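Local coordinates for protein benzoate 1,2-dioxygenase beta subunit (Burkholderia mallei ATCC 23344, PDB 3E99) that probably serves as the structural partner of the catalytic alpha subunit in benzoate 1,2-dioxygenase, which dihydroxylates benzoate with molecular oxygen, at residues D22-D27 / V85-T90; Y15-L20 / S130-D135; D31-D36 / V144-V149; D9-L14 / A95-E100. All blocks are in the same frame, centred on the assembly; numbering follows the deposited sequence. Where two conformers were deposited one is given.

Contact 1 (D22-D27 / V85-T90); sequences DDKAWD and VPDTRT
Asp22, in the last turn of helix 7-22, and Thr90, near the start of strand 89-103, have the nearest CA atoms across the contact, 5.3 Å apart. Thr90 OG1 donates to Asp22 OD1 at 2.8 Å, arriving on the anti side of the carboxylate and 24° out of its plane. With chi1 at 58° this hydroxyl sits between the backbone N and carbonyl carbon of Thr90, facing the helix end. Asp22 OD1 is also bonded to His92 ND1, so one oxygen takes two partners. Lys24 reaches over from the turn, its chain bending only at the last torsion; NZ donates to Thr88 O at 2.9 Å, with a C=O...N angle of 160°. On the way, Lys24 CE passes 3.4 Å from Asp87 OD2, but the charged NZ stays beyond salt-bridge range, and Asp87 pairs with Arg80 through OD1. Two waters fill in the junction: one, 2.7 Å from both Lys24 NZ and Thr90 OG1, links these side chains, while the other bridges Asp22 O and Thr90 N. Arg89, which points away from the helix end, forms a salt bridge with Asp153 of the second subunit, and Thr90 O accepts from Lys151 of that subunit. Lys24, with positive phi, is the C-prime residue of the Schellman motif that ends helix 7-22, and here that helix end is tied to one of the two outer strands at a subunit interface.

Contact 2 (Y15-L20 / S130-D135); sequences YRESRL and SRYAID
Glu17 on helix 7-22 and Tyr132 on strand 122-135 stretch toward each other from opposite directions and meet at their polar ends, bridging backbones whose nearest CA atoms, those of Glu17 and Ile134, are 11.5 Å apart. From a CB directed at the strand, the Glu17 chain first runs out with CG opposite the backbone N (chi1 -176°) and then bends at chi2. This brings CD to 3.4 Å from Tyr132 OH. OE1 accepts the phenol proton at 2.6 Å from Tyr132 OH, on the syn side but 28° out of the carboxylate plane. It lies at the ring edge, in the ring plane, with Tyr132 CE2 3.2 Å away; carboxylate and ring are turned 51° against each other. OE2 is instead held by Trp29 NE1 and Tyr33 OH, with Lys146 NZ nearby as a long, weak ion pair. Both oxygens of this buried acid thus have hydrogen-bond partners, and Tyr132 OH has a second bond, to Lys146 NZ. The Tyr132 ring also makes an edge-to-face contact with Phe111. A helix lying across a strongly curved sheet, with such side chains filling the interior between them, is characteristic of the cone-shaped alpha+beta NTF2-like fold.

Contact 3 (D31-D36 / V144-V149); sequences DCYRAD and VSKYVV
Tyr33 and Lys146 meet because the lysine is extended throughout, with chi1 at 172° and no bend beyond CG, while chi1 of -68° swings the tyrosine ring across its path. Lys146 NZ donates to Tyr33 OH at 3.2 Å, and Lys146 CD passes at 3.3 Å from the same Tyr33 OH, near the plane of the ring at its edge. The two ends have other partners: Tyr33 OH is bonded to Glu17 OE2, and Lys146 NZ to Tyr132 OH and to the backbone oxygen of the C-terminal Ile164. A kink at chi3 (66°) folds Arg34 alongside Val144, the two pointing the same way. Val144 CG2 sits over the centre of one guanidinium face, 3.4 Å from Arg34 CZ. The edge of that group grips Asp36 side-on, with Arg34 NE 2.8 Å from Asp36 OD1 and Arg34 NH2 3.1 Å from Asp36 OD2, each oxygen using its syn lone pair; NH1 goes to Asp135. A water donates to both Asp36 O and Val144 O, at 2.8 and 2.9 Å. Val144 and Ser145 form a classic beta bulge opposite Ala133. The chemistry implies two zones: a partly exposed guanidinium whose rotation is fixed by two carboxylates, a methyl over one face, and a buried ammonium that would polarise the nearby phenols and is probably balanced by the chain-terminal carboxylate of Ile164 and, through a long, weak pair, by Glu17.

Contact 4 (D9-L14 / A95-E100); sequences DIQAFL and ANVERE
Leu14 and Val97 reach toward each other tip to tip, Leu14 CD1 standing 4.1 Å from both Val97 CG1 and Val97 CG2, so that the leucine methyl faces the fork of the valine. One turn back along the helix, Ile10 crosses Arg99 at about a right angle. Its CD1 rests 3.9 Å from Arg99 CD and equally close to CG, touching the arginine chain where it bends, at chi3. Gln11 takes a third orientation: extended beyond CG, it slides past Val97 in the opposite direction and lays its NE2 3.9 Å from Val97 CB. Val97 is touched by an apolar methyl at its branches and by an amide nitrogen along its flank, all through van der Waals contact. The axes of the short segments 9-14 and 95-100 come within 10.1 Å, with their directions 127° from each other. Ile10 and Leu14 extend the apolar layer to Val109 and Phe111 of the adjoining strand. Asn96 OD1 accepts from the backbone N of Ile94, and Glu98 forms a salt bridge with Arg19, both of the third subunit. This is the NTF2-like pattern of a helix nestled against a curved sheet, here at an outermost strand that also takes part in the trimer interface.

In the fold
All four contacts join the N-terminal part of the chain, in the order 4, 2, 1, 3, to later strands of the same curved sheet. Contacts 4 and 2 share helix 7-22, and contacts 4 and 1 share strand 89-103. Contact 2 has centres about 8 Å away on two sides, those of contacts 3 and 4, themselves about 15 Å apart; contact 1 lies farther off, its centre about 17 Å from that of contact 2, though the two touch where helix 7-22 ends, and 23 Å from contact 4. Strands 122-135 and 142-150 are neighbours. The N-terminal helix thus lies across several strands, from the outer strand 89-103 inward, while contacts 1, 2 and 4 border other subunits.

Contact 1 (D22-D27 / V85-T90)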
loop_
_atom_site.group_PDB
_atom_site.type_symbol
_atom_site.label_atom_id
_atom_site.label_comp_id
_atom_site.label_asym_id
_atom_site.label_seq_id
_atom_site.Cartn_x
_atom_site.Cartn_y
_atom_site.Cartn_z
ATOM N N ASP A 22 9.133 10.799 7.316
ATOM C CA ASP A 22 8.690 11.509 6.123
ATOM C C ASP A 22 8.579 13.006 6.403
ATOM O O ASP A 22 8.817 13.811 5.510
ATOM C CB ASP A 22 7.354 11.004 5.612
ATOM C CG ASP A 22 7.431 9.592 5.037
ATOM O OD1 ASP A 22 8.495 9.183 4.550
ATOM O OD2 ASP A 22 6.382 8.920 5.014
ATOM N N ASP A 23 8.251 13.348 7.628
ATOM C CA ASP A 23 8.092 14.755 8.029
ATOM C C ASP A 23 9.345 15.359 8.685
ATOM O O ASP A 23 9.309 16.496 9.140
ATOM C CB ASP A 23 6.899 14.909 8.933
ATOM C CG ASP A 23 5.559 14.808 8.176
ATOM O OD1 ASP A 23 5.547 14.868 6.923
ATOM O OD2 ASP A 23 4.531 14.608 8.867
ATOM N N LYS A 24 10.444 14.597 8.703
ATOM C CA LYS A 24 11.753 15.034 9.145
ATOM C C LYS A 24 11.787 15.489 10.588
ATOM O O LYS A 24 12.576 16.375 10.956
ATOM C CB LYS A 24 12.287 16.070 8.156
ATOM C CG LYS A 24 12.072 15.526 6.713
ATOM C CD LYS A 24 12.863 16.153 5.647
ATOM C CE LYS A 24 12.567 15.494 4.269
ATOM N NZ LYS A 24 13.317 14.204 4.036
ATOM N N ALA A 25 10.956 14.834 11.396
ATOM C CA ALA A 25 10.845 15.057 12.839
ATOM C C ALA A 25 11.801 14.085 13.544
ATOM O O ALA A 25 11.374 13.109 14.157
ATOM C CB ALA A 25 9.410 14.781 13.294
ATOM N N TRP A 26 13.093 14.375 13.478
ATOM C CA TRP A 26 14.123 13.353 13.760
ATOM C C TRP A 26 14.161 12.975 15.228
ATOM O O TRP A 26 14.300 11.818 15.548
ATOM C CB TRP A 26 15.521 13.833 13.316
ATOM C CG TRP A 26 15.603 14.352 11.983
ATOM C CD1 TRP A 26 15.937 15.630 11.618
ATOM C CD2 TRP A 26 15.362 13.641 10.770
ATOM N NE1 TRP A 26 15.910 15.757 10.265
ATOM C CE2 TRP A 26 15.570 14.546 9.712
ATOM C CE3 TRP A 26 15.005 12.321 10.471
ATOM C CZ2 TRP A 26 15.408 14.184 8.383
ATOM C CZ3 TRP A 26 14.831 11.959 9.142
ATOM C CH2 TRP A 26 15.025 12.902 8.110
ATOM N N ASP A 27 14.022 13.964 16.138
ATOM C CA ASP A 27 14.007 13.672 17.574
ATOM C C ASP A 27 12.791 12.868 18.005
ATOM O O ASP A 27 12.907 11.940 18.785
ATOM C CB ASP A 27 14.109 14.959 18.407
ATOM C CG ASP A 27 15.394 15.703 18.169
ATOM O OD1 ASP A 27 16.339 15.105 17.608
ATOM O OD2 ASP A 27 15.459 16.882 18.559
ATOM N N VAL A 85 16.798 24.031 -1.355
ATOM C CA VAL A 85 15.734 23.459 -2.180
ATOM C C VAL A 85 16.325 23.104 -3.547
ATOM O O VAL A 85 17.207 23.807 -4.031
ATOM C CB VAL A 85 14.561 24.458 -2.378
ATOM N N PRO A 86 15.859 22.013 -4.173
ATOM C CA PRO A 86 14.851 21.061 -3.726
ATOM C C PRO A 86 15.331 20.086 -2.632
ATOM O O PRO A 86 16.462 19.589 -2.653
ATOM C CB PRO A 86 14.529 20.288 -5.005
ATOM C CG PRO A 86 15.772 20.348 -5.782
ATOM C CD PRO A 86 16.387 21.668 -5.504
ATOM N N ASP A 87 14.448 19.830 -1.684
ATOM C CA ASP A 87 14.678 18.840 -0.656
ATOM C C ASP A 87 14.263 17.494 -1.206
ATOM O O ASP A 87 13.651 17.430 -2.283
ATOM C CB ASP A 87 13.848 19.179 0.582
ATOM C CG ASP A 87 14.300 18.412 1.825
ATOM O OD1 ASP A 87 15.376 17.778 1.796
ATOM O OD2 ASP A 87 13.557 18.447 2.826
ATOM N N THR A 88 14.595 16.432 -0.470
ATOM C CA THR A 88 14.113 15.072 -0.746
ATOM C C THR A 88 12.812 14.810 0.002
ATOM O O THR A 88 12.787 14.875 1.237
ATOM C CB THR A 88 15.138 14.035 -0.286
ATOM O OG1 THR A 88 16.389 14.271 -0.955
ATOM C CG2 THR A 88 14.686 12.639 -0.632
ATOM N N ARG A 89 11.728 14.576 -0.735
ATOM C CA ARG A 89 10.438 14.268 -0.115
ATOM C C ARG A 89 10.246 12.772 -0.154
ATOM O O ARG A 89 10.432 12.168 -1.192
ATOM C CB ARG A 89 9.311 14.959 -0.852
ATOM C CG ARG A 89 9.508 16.489 -0.928
ATOM C CD ARG A 89 8.553 17.096 -1.870
ATOM N NE ARG A 89 8.936 18.464 -2.182
ATOM C CZ ARG A 89 8.634 19.104 -3.305
ATOM N NH1 ARG A 89 7.948 18.500 -4.258
ATOM N NH2 ARG A 89 9.027 20.368 -3.476
ATOM N N THR A 90 9.898 12.174 0.978
ATOM C CA THR A 90 9.783 10.712 1.047
ATOM C C THR A 90 8.347 10.394 1.462
ATOM O O THR A 90 7.675 11.217 2.111
ATOM C CB THR A 90 10.775 10.054 2.038
ATOM O OG1 THR A 90 10.584 10.573 3.355
ATOM C CG2 THR A 90 12.255 10.273 1.620
HETATM O O HOH W 1 8.824 14.162 2.907
HETATM O O HOH W 2 12.270 11.922 4.958
#

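Contact 2 (Y15-L20 / S130-D135)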
loop_
_atom_site.group_PDB
_atom_site.type_symbol
_atom_site.label_atom_id
_atom_site.label_comp_id
_atom_site.label_asym_id
_atom_site.label_seq_id
_atom_site.Cartn_x
_atom_site.Cartn_y
_atom_site.Cartn_z
ATOM N N TYR A 15 2.529 3.564 11.399
ATOM C CA TYR A 15 2.232 4.698 10.562
ATOM C C TYR A 15 2.877 5.944 11.164
ATOM O O TYR A 15 3.419 6.745 10.450
ATOM C CB TYR A 15 0.727 4.905 10.372
ATOM C CG TYR A 15 -0.004 3.694 9.762
ATOM C CD1 TYR A 15 0.687 2.661 9.111
ATOM C CD2 TYR A 15 -1.361 3.575 9.883
ATOM C CE1 TYR A 15 0.032 1.582 8.551
ATOM C CE2 TYR A 15 -2.045 2.489 9.354
ATOM C CZ TYR A 15 -1.341 1.489 8.692
ATOM O OH TYR A 15 -2.056 0.431 8.194
ATOM N N ARG A 16 2.793 6.105 12.488
ATOM C CA ARG A 16 3.385 7.259 13.145
ATOM C C ARG A 16 4.902 7.260 12.987
ATOM O O ARG A 16 5.485 8.270 12.608
ATOM C CB ARG A 16 3.035 7.273 14.644
ATOM C CG ARG A 16 3.735 8.389 15.380
ATOM C CD ARG A 16 3.082 8.784 16.701
ATOM N NE ARG A 16 3.750 10.007 17.143
ATOM C CZ ARG A 16 4.796 10.060 17.953
ATOM N NH1 ARG A 16 5.291 8.962 18.521
ATOM N NH2 ARG A 16 5.327 11.234 18.221
ATOM N N GLU A 17 5.537 6.126 13.299
ATOM C CA GLU A 17 6.990 6.027 13.202
ATOM C C GLU A 17 7.503 6.436 11.827
ATOM O O GLU A 17 8.398 7.273 11.704
ATOM C CB GLU A 17 7.473 4.648 13.619
ATOM C CG GLU A 17 8.992 4.480 13.643
ATOM C CD GLU A 17 9.530 3.628 12.520
ATOM O OE1 GLU A 17 8.856 2.660 12.091
ATOM O OE2 GLU A 17 10.634 3.939 12.022
ATOM N N SER A 18 6.892 5.894 10.792
ATOM C CA SER A 18 7.279 6.215 9.415
ATOM C C SER A 18 6.923 7.660 9.028
ATOM O O SER A 18 7.687 8.303 8.296
ATOM C CB SER A 18 6.719 5.164 8.421
ATOM O OG SER A 18 5.329 5.076 8.518
ATOM N N ARG A 19 5.807 8.193 9.535
ATOM C CA ARG A 19 5.467 9.597 9.343
ATOM C C ARG A 19 6.537 10.531 9.906
ATOM O O ARG A 19 6.857 11.582 9.306
ATOM C CB ARG A 19 4.102 9.957 9.970
ATOM C CG ARG A 19 3.782 11.451 9.941
ATOM C CD ARG A 19 2.347 11.717 10.246
ATOM N NE ARG A 19 1.876 11.005 11.412
ATOM C CZ ARG A 19 2.115 11.345 12.672
ATOM N NH1 ARG A 19 2.843 12.397 12.966
ATOM N NH2 ARG A 19 1.576 10.649 13.653
ATOM N N LEU A 20 7.098 10.179 11.062
ATOM C CA LEU A 20 8.104 11.053 11.661
ATOM C C LEU A 20 9.356 11.181 10.754
ATOM O O LEU A 20 9.970 12.251 10.696
ATOM C CB LEU A 20 8.441 10.604 13.089
ATOM C CG LEU A 20 7.227 10.708 14.026
ATOM C CD1 LEU A 20 7.549 10.096 15.381
ATOM C CD2 LEU A 20 6.685 12.135 14.171
ATOM N N SER A 130 10.146 -5.905 6.488
ATOM C CA SER A 130 10.707 -5.592 7.773
ATOM C C SER A 130 10.052 -6.430 8.847
ATOM O O SER A 130 8.893 -6.843 8.673
ATOM C CB SER A 130 10.541 -4.085 8.079
ATOM O OG SER A 130 11.450 -3.342 7.304
ATOM N N ARG A 131 10.833 -6.727 9.900
ATOM C CA ARG A 131 10.368 -7.326 11.131
ATOM C C ARG A 131 10.663 -6.389 12.293
ATOM O O ARG A 131 11.780 -5.929 12.492
ATOM C CB ARG A 131 11.013 -8.708 11.367
ATOM C CG ARG A 131 10.509 -9.401 12.595
ATOM C CD ARG A 131 10.982 -10.859 12.705
ATOM N NE ARG A 131 10.319 -11.692 11.698
ATOM C CZ ARG A 131 10.898 -12.170 10.581
ATOM N NH1 ARG A 131 12.170 -11.943 10.316
ATOM N NH2 ARG A 131 10.176 -12.885 9.736
ATOM N N TYR A 132 9.630 -6.063 13.050
ATOM C CA TYR A 132 9.768 -5.236 14.241
ATOM C C TYR A 132 9.370 -6.038 15.495
ATOM O O TYR A 132 8.380 -6.752 15.474
ATOM C CB TYR A 132 8.847 -4.029 14.162
ATOM C CG TYR A 132 9.283 -2.816 13.379
ATOM C CD1 TYR A 132 10.073 -2.914 12.241
ATOM C CD2 TYR A 132 8.721 -1.562 13.689
ATOM C CE1 TYR A 132 10.406 -1.773 11.511
ATOM C CE2 TYR A 132 8.996 -0.436 12.935
ATOM C CZ TYR A 132 9.850 -0.532 11.870
ATOM O OH TYR A 132 10.133 0.607 11.146
ATOM N N ALA A 133 10.140 -5.901 16.575
ATOM C CA ALA A 133 9.670 -6.208 17.933
ATOM C C ALA A 133 9.463 -4.887 18.645
ATOM O O ALA A 133 10.385 -4.057 18.699
ATOM C CB ALA A 133 10.693 -7.054 18.690
ATOM N N ILE A 134 8.269 -4.696 19.193
ATOM C CA ILE A 134 7.868 -3.422 19.763
ATOM C C ILE A 134 7.359 -3.650 21.183
ATOM O O ILE A 134 6.457 -4.457 21.387
ATOM C CB ILE A 134 6.731 -2.772 18.956
ATOM C CG1 ILE A 134 7.084 -2.633 17.481
ATOM C CG2 ILE A 134 6.386 -1.417 19.545
ATOM C CD1 ILE A 134 5.870 -2.542 16.575
ATOM N N ASP A 135 7.920 -2.902 22.129
ATOM C CA ASP A 135 7.546 -2.949 23.538
ATOM C C ASP A 135 6.418 -1.971 23.834
ATOM O O ASP A 135 6.575 -0.732 23.704
ATOM C CB ASP A 135 8.776 -2.605 24.385
ATOM C CG ASP A 135 8.498 -2.626 25.886
ATOM O OD1 ASP A 135 7.404 -3.044 26.339
ATOM O OD2 ASP A 135 9.407 -2.212 26.606
#

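Contact 3 (D31-D36 / V144-V149)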
loop_
_atom_site.group_PDB
_atom_site.type_symbol
_atom_site.label_atom_id
_atom_site.label_comp_id
_atom_site.label_asym_id
_atom_site.label_seq_id
_atom_site.Cartn_x
_atom_site.Cartn_y
_atom_site.Cartn_z
ATOM N N ASP A 31 12.579 8.857 19.412
ATOM C CA ASP A 31 11.827 8.445 20.603
ATOM C C ASP A 31 10.868 7.290 20.382
ATOM O O ASP A 31 10.292 6.809 21.343
ATOM C CB ASP A 31 11.059 9.615 21.214
ATOM C CG ASP A 31 11.927 10.481 22.100
ATOM O OD1 ASP A 31 12.969 9.992 22.616
ATOM O OD2 ASP A 31 11.547 11.656 22.268
ATOM N N CYS A 32 10.714 6.825 19.146
ATOM C CA CYS A 32 9.950 5.598 18.888
ATOM C C CYS A 32 10.792 4.367 19.138
ATOM O O CYS A 32 10.255 3.240 19.047
ATOM C CB CYS A 32 9.456 5.544 17.424
ATOM S SG CYS A 32 8.349 6.872 16.988
ATOM N N TYR A 33 12.090 4.576 19.418
ATOM C CA TYR A 33 13.056 3.501 19.619
ATOM C C TYR A 33 13.549 3.431 21.058
ATOM O O TYR A 33 13.902 4.441 21.652
ATOM C CB TYR A 33 14.276 3.618 18.682
ATOM C CG TYR A 33 13.919 3.369 17.211
ATOM C CD1 TYR A 33 13.281 4.342 16.455
ATOM C CD2 TYR A 33 14.230 2.163 16.588
ATOM C CE1 TYR A 33 12.961 4.121 15.112
ATOM C CE2 TYR A 33 13.928 1.935 15.251
ATOM C CZ TYR A 33 13.250 2.883 14.528
ATOM O OH TYR A 33 12.950 2.633 13.186
ATOM N N ARG A 34 13.559 2.230 21.610
ATOM C CA ARG A 34 14.096 2.032 22.964
ATOM C C ARG A 34 15.604 2.295 22.941
ATOM O O ARG A 34 16.289 2.010 21.954
ATOM C CB ARG A 34 13.768 0.635 23.490
ATOM C CG ARG A 34 13.366 0.668 24.947
ATOM C CD ARG A 34 12.633 -0.589 25.418
ATOM N NE ARG A 34 13.499 -1.757 25.381
ATOM C CZ ARG A 34 13.136 -2.949 25.835
ATOM N NH1 ARG A 34 11.920 -3.131 26.321
ATOM N NH2 ARG A 34 13.973 -3.965 25.777
ATOM N N ALA A 35 16.149 2.826 24.041
ATOM C CA ALA A 35 17.582 3.133 24.064
ATOM C C ALA A 35 18.440 1.912 23.671
ATOM O O ALA A 35 19.498 2.056 23.064
ATOM C CB ALA A 35 17.989 3.686 25.429
ATOM N N ASP A 36 17.956 0.712 23.981
ATOM C CA ASP A 36 18.668 -0.532 23.647
ATOM C C ASP A 36 18.195 -1.176 22.331
ATOM O O ASP A 36 18.463 -2.350 22.091
ATOM C CB ASP A 36 18.528 -1.552 24.782
ATOM C CG ASP A 36 17.119 -2.058 24.961
ATOM O OD1 ASP A 36 16.158 -1.381 24.527
ATOM O OD2 ASP A 36 16.975 -3.136 25.565
ATOM N N VAL A 144 12.101 -2.340 20.031
ATOM C CA VAL A 144 13.198 -3.080 20.698
ATOM C C VAL A 144 14.143 -3.663 19.647
ATOM O O VAL A 144 15.346 -3.726 19.853
ATOM C CB VAL A 144 12.642 -4.232 21.551
ATOM C CG1 VAL A 144 13.773 -5.099 22.030
ATOM C CG2 VAL A 144 11.841 -3.682 22.724
ATOM N N SER A 145 13.608 -4.035 18.488
ATOM C CA SER A 145 14.422 -4.559 17.388
ATOM C C SER A 145 13.787 -4.254 16.024
ATOM O O SER A 145 12.595 -4.423 15.851
ATOM C CB SER A 145 14.619 -6.079 17.555
ATOM O OG SER A 145 14.945 -6.724 16.321
ATOM N N LYS A 146 14.604 -3.792 15.072
ATOM C CA LYS A 146 14.212 -3.583 13.699
ATOM C C LYS A 146 15.159 -4.307 12.736
ATOM O O LYS A 146 16.371 -4.136 12.763
ATOM C CB LYS A 146 14.120 -2.095 13.391
ATOM C CG LYS A 146 13.909 -1.751 11.909
ATOM C CD LYS A 146 13.423 -0.373 11.794
ATOM C CE LYS A 146 13.417 0.105 10.322
ATOM N NZ LYS A 146 12.670 1.423 10.228
ATOM N N TYR A 147 14.560 -5.131 11.875
ATOM C CA TYR A 147 15.242 -5.905 10.870
ATOM C C TYR A 147 14.597 -5.540 9.539
ATOM O O TYR A 147 13.363 -5.622 9.403
ATOM C CB TYR A 147 15.004 -7.383 11.155
ATOM C CG TYR A 147 15.520 -8.335 10.118
ATOM C CD1 TYR A 147 16.871 -8.631 10.038
ATOM C CD2 TYR A 147 14.650 -8.974 9.248
ATOM C CE1 TYR A 147 17.349 -9.530 9.124
ATOM C CE2 TYR A 147 15.121 -9.877 8.316
ATOM C CZ TYR A 147 16.467 -10.153 8.254
ATOM O OH TYR A 147 16.924 -11.067 7.319
ATOM N N VAL A 148 15.422 -5.148 8.580
ATOM C CA VAL A 148 14.960 -4.640 7.299
ATOM C C VAL A 148 15.656 -5.383 6.198
ATOM O O VAL A 148 16.883 -5.369 6.122
ATOM C CB VAL A 148 15.298 -3.149 7.095
ATOM C CG1 VAL A 148 14.779 -2.662 5.721
ATOM C CG2 VAL A 148 14.754 -2.304 8.193
ATOM N N VAL A 149 14.872 -5.997 5.346
ATOM C CA VAL A 149 15.320 -6.619 4.098
ATOM C C VAL A 149 14.995 -5.692 2.916
ATOM O O VAL A 149 13.808 -5.467 2.555
ATOM C CB VAL A 149 14.651 -8.015 3.965
ATOM C CG1 VAL A 149 15.015 -8.740 2.650
ATOM C CG2 VAL A 149 15.045 -8.843 5.185
HETATM O O HOH W 3 17.288 -4.870 21.707
#

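Contact 4 (D9-L14 / A95-E100)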
loop_
_atom_site.group_PDB
_atom_site.type_symbol
_atom_site.label_atom_id
_atom_site.label_comp_id
_atom_site.label_asym_id
_atom_site.label_seq_id
_atom_site.Cartn_x
_atom_site.Cartn_y
_atom_site.Cartn_z
ATOM N N ASP A 9 -3.636 -1.267 16.709
ATOM C CA ASP A 9 -2.741 -0.497 17.570
ATOM C C ASP A 9 -1.299 -0.511 17.030
ATOM O O ASP A 9 -0.598 0.508 17.032
ATOM C CB ASP A 9 -2.755 -1.045 18.977
ATOM C CG ASP A 9 -4.092 -0.908 19.630
ATOM O OD1 ASP A 9 -4.774 0.126 19.413
ATOM O OD2 ASP A 9 -4.464 -1.861 20.334
ATOM N N ILE A 10 -0.862 -1.682 16.590
ATOM C CA ILE A 10 0.453 -1.836 16.005
ATOM C C ILE A 10 0.598 -1.016 14.724
ATOM O O ILE A 10 1.600 -0.353 14.528
ATOM C CB ILE A 10 0.808 -3.324 15.765
ATOM C CG1 ILE A 10 0.844 -4.118 17.091
ATOM C CG2 ILE A 10 2.184 -3.452 15.038
ATOM C CD1 ILE A 10 0.840 -5.636 16.951
ATOM N N GLN A 11 -0.405 -1.079 13.839
ATOM C CA GLN A 11 -0.421 -0.316 12.595
ATOM C C GLN A 11 -0.357 1.198 12.869
ATOM O O GLN A 11 0.394 1.940 12.221
ATOM C CB GLN A 11 -1.646 -0.717 11.739
ATOM C CG GLN A 11 -1.480 -2.096 11.097
ATOM C CD GLN A 11 -2.717 -2.599 10.371
ATOM O OE1 GLN A 11 -3.825 -2.501 10.875
ATOM N NE2 GLN A 11 -2.522 -3.165 9.196
ATOM N N ALA A 12 -1.072 1.647 13.889
ATOM C CA ALA A 12 -1.096 3.059 14.225
ATOM C C ALA A 12 0.311 3.513 14.545
ATOM O O ALA A 12 0.768 4.571 14.093
ATOM C CB ALA A 12 -2.061 3.332 15.403
ATOM N N PHE A 13 1.020 2.692 15.314
ATOM C CA PHE A 13 2.393 2.962 15.655
ATOM C C PHE A 13 3.344 2.954 14.468
ATOM O O PHE A 13 4.194 3.874 14.322
ATOM C CB PHE A 13 2.897 1.974 16.660
ATOM C CG PHE A 13 4.330 2.176 16.992
ATOM C CD1 PHE A 13 4.728 3.314 17.665
ATOM C CD2 PHE A 13 5.291 1.257 16.583
ATOM C CE1 PHE A 13 6.043 3.513 17.954
ATOM C CE2 PHE A 13 6.603 1.467 16.857
ATOM C CZ PHE A 13 6.987 2.599 17.525
ATOM N N LEU A 14 3.215 1.941 13.613
ATOM C CA LEU A 14 4.008 1.865 12.399
ATOM C C LEU A 14 3.779 3.101 11.495
ATOM O O LEU A 14 4.721 3.603 10.876
ATOM C CB LEU A 14 3.744 0.567 11.605
ATOM C CG LEU A 14 4.068 -0.810 12.216
ATOM C CD1 LEU A 14 3.652 -1.979 11.293
ATOM C CD2 LEU A 14 5.582 -0.852 12.568
ATOM N N ALA A 95 2.563 -2.096 4.247
ATOM C CA ALA A 95 1.557 -3.015 3.678
ATOM C C ALA A 95 1.710 -4.416 4.271
ATOM O O ALA A 95 2.777 -4.830 4.726
ATOM C CB ALA A 95 1.738 -3.104 2.140
ATOM N N ASN A 96 0.628 -5.152 4.239
ATOM C CA ASN A 96 0.646 -6.591 4.473
ATOM C C ASN A 96 1.204 -6.914 5.855
ATOM O O ASN A 96 2.033 -7.812 6.042
ATOM C CB ASN A 96 1.439 -7.325 3.368
ATOM C CG ASN A 96 0.780 -7.281 1.982
ATOM O OD1 ASN A 96 0.159 -6.303 1.575
ATOM N ND2 ASN A 96 0.988 -8.353 1.216
ATOM N N VAL A 97 0.725 -6.171 6.827
ATOM C CA VAL A 97 1.202 -6.319 8.200
ATOM C C VAL A 97 0.624 -7.600 8.835
ATOM O O VAL A 97 -0.568 -7.785 8.865
ATOM C CB VAL A 97 0.850 -5.132 9.084
ATOM C CG1 VAL A 97 1.465 -5.368 10.501
ATOM C CG2 VAL A 97 1.358 -3.787 8.459
ATOM N N GLU A 98 1.513 -8.454 9.327
ATOM C CA GLU A 98 1.163 -9.681 10.007
ATOM C C GLU A 98 1.793 -9.749 11.364
ATOM O O GLU A 98 2.997 -9.567 11.495
ATOM C CB GLU A 98 1.664 -10.864 9.229
ATOM C CG GLU A 98 0.966 -11.013 7.857
ATOM C CD GLU A 98 1.521 -12.188 7.141
ATOM O OE1 GLU A 98 1.125 -13.328 7.471
ATOM O OE2 GLU A 98 2.411 -11.988 6.326
ATOM N N ARG A 99 0.987 -10.065 12.366
ATOM C CA ARG A 99 1.502 -10.304 13.706
ATOM C C ARG A 99 2.122 -11.688 13.758
ATOM O O ARG A 99 1.523 -12.639 13.296
ATOM C CB ARG A 99 0.363 -10.206 14.719
ATOM C CG ARG A 99 -0.206 -8.783 14.826
ATOM C CD ARG A 99 -1.334 -8.732 15.859
ATOM N NE ARG A 99 -0.889 -9.210 17.174
ATOM C CZ ARG A 99 -1.716 -9.472 18.174
ATOM N NH1 ARG A 99 -3.027 -9.298 18.011
ATOM N NH2 ARG A 99 -1.235 -9.932 19.338
ATOM N N GLU A 100 3.318 -11.795 14.331
ATOM C CA GLU A 100 4.012 -13.072 14.407
ATOM C C GLU A 100 4.006 -13.678 15.807
ATOM O O GLU A 100 3.812 -14.887 15.951
ATOM C CB GLU A 100 5.432 -12.883 13.937
ATOM C CG GLU A 100 5.511 -12.659 12.460
ATOM C CD GLU A 100 6.934 -12.631 11.974
ATOM O OE1 GLU A 100 7.799 -12.116 12.701
ATOM O OE2 GLU A 100 7.170 -13.130 10.873
#